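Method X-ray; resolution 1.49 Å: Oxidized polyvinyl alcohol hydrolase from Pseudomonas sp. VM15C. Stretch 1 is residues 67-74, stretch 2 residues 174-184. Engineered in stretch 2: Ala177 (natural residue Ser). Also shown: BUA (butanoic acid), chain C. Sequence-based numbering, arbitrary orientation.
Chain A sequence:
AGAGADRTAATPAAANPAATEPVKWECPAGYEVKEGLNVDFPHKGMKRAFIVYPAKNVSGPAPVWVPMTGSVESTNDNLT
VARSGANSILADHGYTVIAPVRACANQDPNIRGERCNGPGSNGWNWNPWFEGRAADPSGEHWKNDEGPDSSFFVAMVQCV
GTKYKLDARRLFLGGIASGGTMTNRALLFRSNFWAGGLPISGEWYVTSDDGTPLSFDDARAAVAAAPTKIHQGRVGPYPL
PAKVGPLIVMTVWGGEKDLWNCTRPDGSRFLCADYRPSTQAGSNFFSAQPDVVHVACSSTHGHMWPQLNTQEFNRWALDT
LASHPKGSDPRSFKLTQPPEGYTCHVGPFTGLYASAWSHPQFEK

Stretch 1 (67-74) PMTGSVES
Stretch 2 174-184: GGIASGGTMTN

The most unusual feature of the contact is that carbonyls of stretch 1 lie where Gly175 and Gly179 lack side chains. An ideal CB on Gly179 would lie 2.4 Å from Thr69 O and 2.6 Å from Met68 O, and one on Gly175 would lie 2.6 Å from Met68 O; all three are clashes. The bare Gly179 CA instead makes a CA-H...O contact with Thr69 O at 3.3 Å, with 120° at the hydrogen.

The two strand ends, 67-68 and 174-176, run parallel, pairing Pro67 with Gly174 (CA to CA 5.1 Å) and Met68 with Gly175 (CA to CA 4.3 Å). Met68, extended at phi/psi -124/134, bonds through both backbone polar atoms: Met68 N donates to Gly174 O (2.8 Å, 135°), and Ile176 N donates to Met68 O (3.3 Å, 154°). Gly174 and Gly175 are almost fully extended, at -174/172 and 178/176.

Beyond the strand, Ala177, an engineered replacement for Ser, takes phi/psi 63/-121 and occupies the N-cap position of helix 178-184. Gly179 N closes the turn onto Ile176 O at 2.8 Å. Gly70 (-104/-136) passes close by, its CA 3.4 Å from Ile176 O and 4.7 Å from Ser178 CA.

The Met68 side chain, m, t, m (-67°, 175°, -73°), extends along the helix. Its SD lies 3.7 Å from Met182 CG, an apolar contact, while its CE reaches 3.2 Å from Thr183 OG1 and 3.4 Å from Gly179 O. Thr183, with chi1 m, turns its OG1 back to donate to Gly179 O at 2.9 Å.

In the loop, Thr69 points away from stretch 2 with chi1 t, and its OG1 donates to Glu73 O at 2.7 Å. Ser71, chi1 m, places OG 3.8 Å from Ser178 CB and donates from OG to O1 of the bound butanoic acid at 2.7 Å.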

ATOM      1  N   PRO A  67      -6.644   4.596   2.395  1.00  7.51           N
ATOM      2  CA  PRO A  67      -6.853   3.338   1.684  1.00  7.48           C
ATOM      3  C   PRO A  67      -6.799   3.528   0.186  1.00  6.91           C
ATOM      4  O   PRO A  67      -7.299   4.536  -0.365  1.00  8.09           O
ATOM      5  CB  PRO A  67      -8.255   2.934   2.147  1.00  6.94           C
ATOM      6  CG  PRO A  67      -8.967   4.286   2.280  1.00  6.50           C
ATOM      7  CD  PRO A  67      -7.925   5.140   2.919  1.00  7.14           C
ATOM      8  N   MET A  68      -6.204   2.539  -0.472  1.00  6.86           N
ATOM      9  CA  MET A  68      -6.089   2.580  -1.937  1.00  7.49           C
ATOM     10  C   MET A  68      -6.682   1.360  -2.575  1.00  8.28           C
ATOM     11  O   MET A  68      -6.398   0.234  -2.162  1.00  8.54           O
ATOM     12  CB  MET A  68      -4.625   2.685  -2.336  1.00  8.56           C
ATOM     13  CG  MET A  68      -4.073   4.016  -1.898  1.00  8.49           C
ATOM     14  SD  MET A  68      -2.281   4.175  -2.190  1.00 11.71           S
ATOM     15  CE  MET A  68      -1.648   3.144  -0.970  1.00  9.95           C
ATOM     16  N   THR A  69      -7.480   1.573  -3.618  1.00  8.66           N
ATOM     17  CA  THR A  69      -8.025   0.468  -4.381  1.00  8.18           C
ATOM     18  C   THR A  69      -6.951  -0.131  -5.282  1.00  8.89           C
ATOM     19  O   THR A  69      -5.781   0.316  -5.302  1.00  8.20           O
ATOM     20  CB  THR A  69      -9.217   0.997  -5.213  1.00  9.04           C
ATOM     21  OG1 THR A  69      -9.925  -0.143  -5.736  1.00  9.31           O
ATOM     22  CG2 THR A  69      -8.745   1.905  -6.370  1.00  7.86           C
ATOM     23  N   GLY A  70      -7.355  -1.151  -6.026  1.00  7.72           N
ATOM     24  CA  GLY A  70      -6.436  -1.841  -6.930  1.00  9.33           C
ATOM     25  C   GLY A  70      -6.640  -1.478  -8.392  1.00  8.74           C
ATOM     26  O   GLY A  70      -6.794  -0.313  -8.761  1.00 10.01           O
ATOM     27  N   SER A  71      -6.616  -2.511  -9.228  1.00  9.88           N
ATOM     28  CA  SER A  71      -6.733  -2.308 -10.678  1.00  9.20           C
ATOM     29  C   SER A  71      -8.108  -2.247 -11.234  1.00  9.77           C
ATOM     30  O   SER A  71      -8.345  -1.498 -12.176  1.00 10.97           O
ATOM     31  CB  SER A  71      -5.990  -3.445 -11.396  1.00 10.72           C
ATOM     32  OG  SER A  71      -4.589  -3.386 -11.095  1.00 12.73           O
ATOM     33  N   VAL A  72      -9.045  -2.967 -10.617  1.00 10.84           N
ATOM     34  CA  VAL A  72     -10.412  -3.003 -11.154  1.00 13.86           C
ATOM     35  C   VAL A  72     -11.505  -2.428 -10.262  1.00 13.94           C
ATOM     36  O   VAL A  72     -12.512  -1.943 -10.773  1.00 17.54           O
ATOM     37  CB  VAL A  72     -10.775  -4.422 -11.538  1.00 16.63           C
ATOM     38  CG1 VAL A  72     -12.254  -4.512 -11.904  1.00 20.96           C
ATOM     39  CG2 VAL A  72      -9.850  -4.876 -12.675  1.00 18.69           C
ATOM     40  N   GLU A  73     -11.338  -2.435  -8.947  1.00 10.71           N
ATOM     41  CA  GLU A  73     -12.362  -1.844  -8.106  1.00 10.14           C
ATOM     42  C   GLU A  73     -12.253  -0.344  -8.078  1.00  9.51           C
ATOM     43  O   GLU A  73     -11.137   0.191  -8.069  1.00 10.04           O
ATOM     44  CB  GLU A  73     -12.240  -2.372  -6.680  1.00 11.67           C
ATOM     45  CG  GLU A  73     -12.529  -3.838  -6.576  1.00 13.69           C
ATOM     46  CD  GLU A  73     -11.987  -4.426  -5.283  1.00 15.56           C
ATOM     47  OE1 GLU A  73     -10.800  -4.158  -4.970  1.00 15.64           O
ATOM     48  OE2 GLU A  73     -12.741  -5.178  -4.601  1.00 17.50           O
ATOM     49  N   SER A  74     -13.373   0.365  -8.044  1.00  9.15           N
ATOM     50  CA  SER A  74     -13.298   1.814  -7.956  1.00  7.80           C
ATOM     51  C   SER A  74     -12.918   2.304  -6.567  1.00  8.89           C
ATOM     52  O   SER A  74     -12.937   1.533  -5.599  1.00  8.43           O
ATOM     53  CB  SER A  74     -14.641   2.453  -8.366  1.00  8.82           C
ATOM     54  OG  SER A  74     -15.634   2.135  -7.391  1.00  9.17           O
ATOM     55  N   GLY A 174      -2.577   2.170   3.034  1.00  6.68           N
ATOM     56  CA  GLY A 174      -2.584   0.753   2.735  1.00  7.17           C
ATOM     57  C   GLY A 174      -3.502   0.516   1.568  1.00  7.25           C
ATOM     58  O   GLY A 174      -4.197   1.433   1.105  1.00  8.50           O
ATOM     59  N   GLY A 175      -3.496  -0.700   1.065  1.00  6.87           N
ATOM     60  CA  GLY A 175      -4.347  -0.931  -0.105  1.00  7.05           C
ATOM     61  C   GLY A 175      -4.190  -2.354  -0.572  1.00  8.13           C
ATOM     62  O   GLY A 175      -3.406  -3.118  -0.040  1.00  8.40           O
ATOM     63  N   ILE A 176      -4.989  -2.690  -1.570  1.00  7.84           N
ATOM     64  CA  ILE A 176      -5.049  -4.024  -2.132  1.00  7.53           C
ATOM     65  C   ILE A 176      -4.470  -4.090  -3.543  1.00  7.25           C
ATOM     66  O   ILE A 176      -4.676  -3.186  -4.345  1.00  8.20           O
ATOM     67  CB  ILE A 176      -6.538  -4.526  -2.155  1.00  8.06           C
ATOM     68  CG1 ILE A 176      -6.646  -5.901  -2.800  1.00  8.78           C
ATOM     69  CG2 ILE A 176      -7.457  -3.579  -2.977  1.00  9.74           C
ATOM     70  CD1 ILE A 176      -6.014  -6.998  -1.981  1.00 10.80           C
ATOM     71  N   ALA A 177      -3.679  -5.129  -3.793  1.00  7.13           N
ATOM     72  CA  ALA A 177      -3.192  -5.410  -5.143  1.00  8.47           C
ATOM     73  C   ALA A 177      -2.322  -4.275  -5.615  1.00  8.19           C
ATOM     74  O   ALA A 177      -1.342  -4.013  -4.922  1.00  8.59           O
ATOM     75  CB  ALA A 177      -4.415  -5.661  -6.042  1.00 10.34           C
ATOM     76  N   SER A 178      -2.624  -3.587  -6.710  1.00  8.31           N
ATOM     77  CA  SER A 178      -1.759  -2.473  -7.130  1.00  8.41           C
ATOM     78  C   SER A 178      -1.752  -1.427  -6.010  1.00  8.09           C
ATOM     79  O   SER A 178      -0.737  -0.730  -5.877  1.00  7.13           O
ATOM     80  CB  SER A 178      -2.279  -1.888  -8.446  1.00  9.23           C
ATOM     81  OG  SER A 178      -1.449  -0.839  -8.901  1.00  9.56           O
ATOM     82  N   GLY A 179      -2.831  -1.304  -5.241  1.00  7.78           N
ATOM     83  CA  GLY A 179      -2.783  -0.347  -4.129  1.00  7.11           C
ATOM     84  C   GLY A 179      -1.843  -0.848  -3.040  1.00  7.00           C
ATOM     85  O   GLY A 179      -1.316  -0.014  -2.293  1.00  7.51           O
ATOM     86  N   GLY A 180      -1.694  -2.163  -2.891  1.00  6.79           N
ATOM     87  CA  GLY A 180      -0.717  -2.702  -1.950  1.00  6.85           C
ATOM     88  C   GLY A 180       0.701  -2.442  -2.464  1.00  6.75           C
ATOM     89  O   GLY A 180       1.594  -2.175  -1.666  1.00  7.71           O
ATOM     90  N   THR A 181       0.917  -2.521  -3.787  1.00  6.74           N
ATOM     91  CA  THR A 181       2.224  -2.227  -4.363  1.00  7.35           C
ATOM     92  C   THR A 181       2.534  -0.761  -4.094  1.00  6.59           C
ATOM     93  O   THR A 181       3.657  -0.411  -3.728  1.00  8.07           O
ATOM     94  CB  THR A 181       2.191  -2.496  -5.869  1.00  7.44           C
ATOM     95  OG1 THR A 181       1.614  -3.807  -6.084  1.00  8.24           O
ATOM     96  CG2 THR A 181       3.599  -2.396  -6.457  1.00  7.78           C
ATOM     97  N   MET A 182       1.540   0.080  -4.290  1.00  6.70           N
ATOM     98  CA  MET A 182       1.748   1.501  -4.033  1.00  7.53           C
ATOM     99  C   MET A 182       2.065   1.769  -2.570  1.00  6.99           C
ATOM    100  O   MET A 182       2.881   2.673  -2.269  1.00  8.22           O
ATOM    101  CB  MET A 182       0.498   2.276  -4.491  1.00  7.88           C
ATOM    102  CG  MET A 182       0.619   3.814  -4.379  1.00  7.19           C
ATOM    103  SD  MET A 182       1.842   4.453  -5.563  1.00  7.94           S
ATOM    104  CE  MET A 182       2.996   5.266  -4.448  1.00  8.95           C
ATOM    105  N   THR A 183       1.462   0.987  -1.657  1.00  6.68           N
ATOM    106  CA  THR A 183       1.751   1.141  -0.214  1.00  6.37           C
ATOM    107  C   THR A 183       3.241   0.824  -0.010  1.00  7.74           C
ATOM    108  O   THR A 183       3.954   1.545   0.690  1.00  7.33           O
ATOM    109  CB  THR A 183       0.909   0.179   0.605  1.00  7.37           C
ATOM    110  OG1 THR A 183      -0.469   0.525   0.409  1.00  7.44           O
ATOM    111  CG2 THR A 183       1.241   0.311   2.093  1.00  8.15           C
ATOM    112  N   ASN A 184       3.723  -0.288  -0.563  1.00  8.08           N
ATOM    113  CA  ASN A 184       5.133  -0.619  -0.427  1.00  7.63           C
ATOM    114  C   ASN A 184       6.015   0.528  -0.953  1.00  7.79           C
ATOM    115  O   ASN A 184       6.994   0.913  -0.292  1.00  8.80           O
ATOM    116  CB  ASN A 184       5.492  -1.893  -1.249  1.00  8.55           C
ATOM    117  CG  ASN A 184       5.089  -3.172  -0.551  1.00  8.16           C
ATOM    118  OD1 ASN A 184       5.061  -3.240   0.686  1.00  8.83           O
ATOM    119  ND2 ASN A 184       4.797  -4.230  -1.345  1.00  8.58           N
TER
HETATM  120  C1  BUA C 402       0.330  -6.357 -11.529  0.50 32.18           C
HETATM  121  C2  BUA C 402      -0.710  -6.731 -10.472  1.00 31.98           C
HETATM  122  C3  BUA C 402      -1.532  -5.491 -10.119  1.00 30.41           C
HETATM  123  C4  BUA C 402      -2.654  -5.838  -9.138  1.00 30.26           C
HETATM  124  O1  BUA C 402      -3.699  -5.153  -9.216  1.00 22.42           O
HETATM  125  O2  BUA C 402      -2.408  -6.729  -8.292  1.00 30.08           O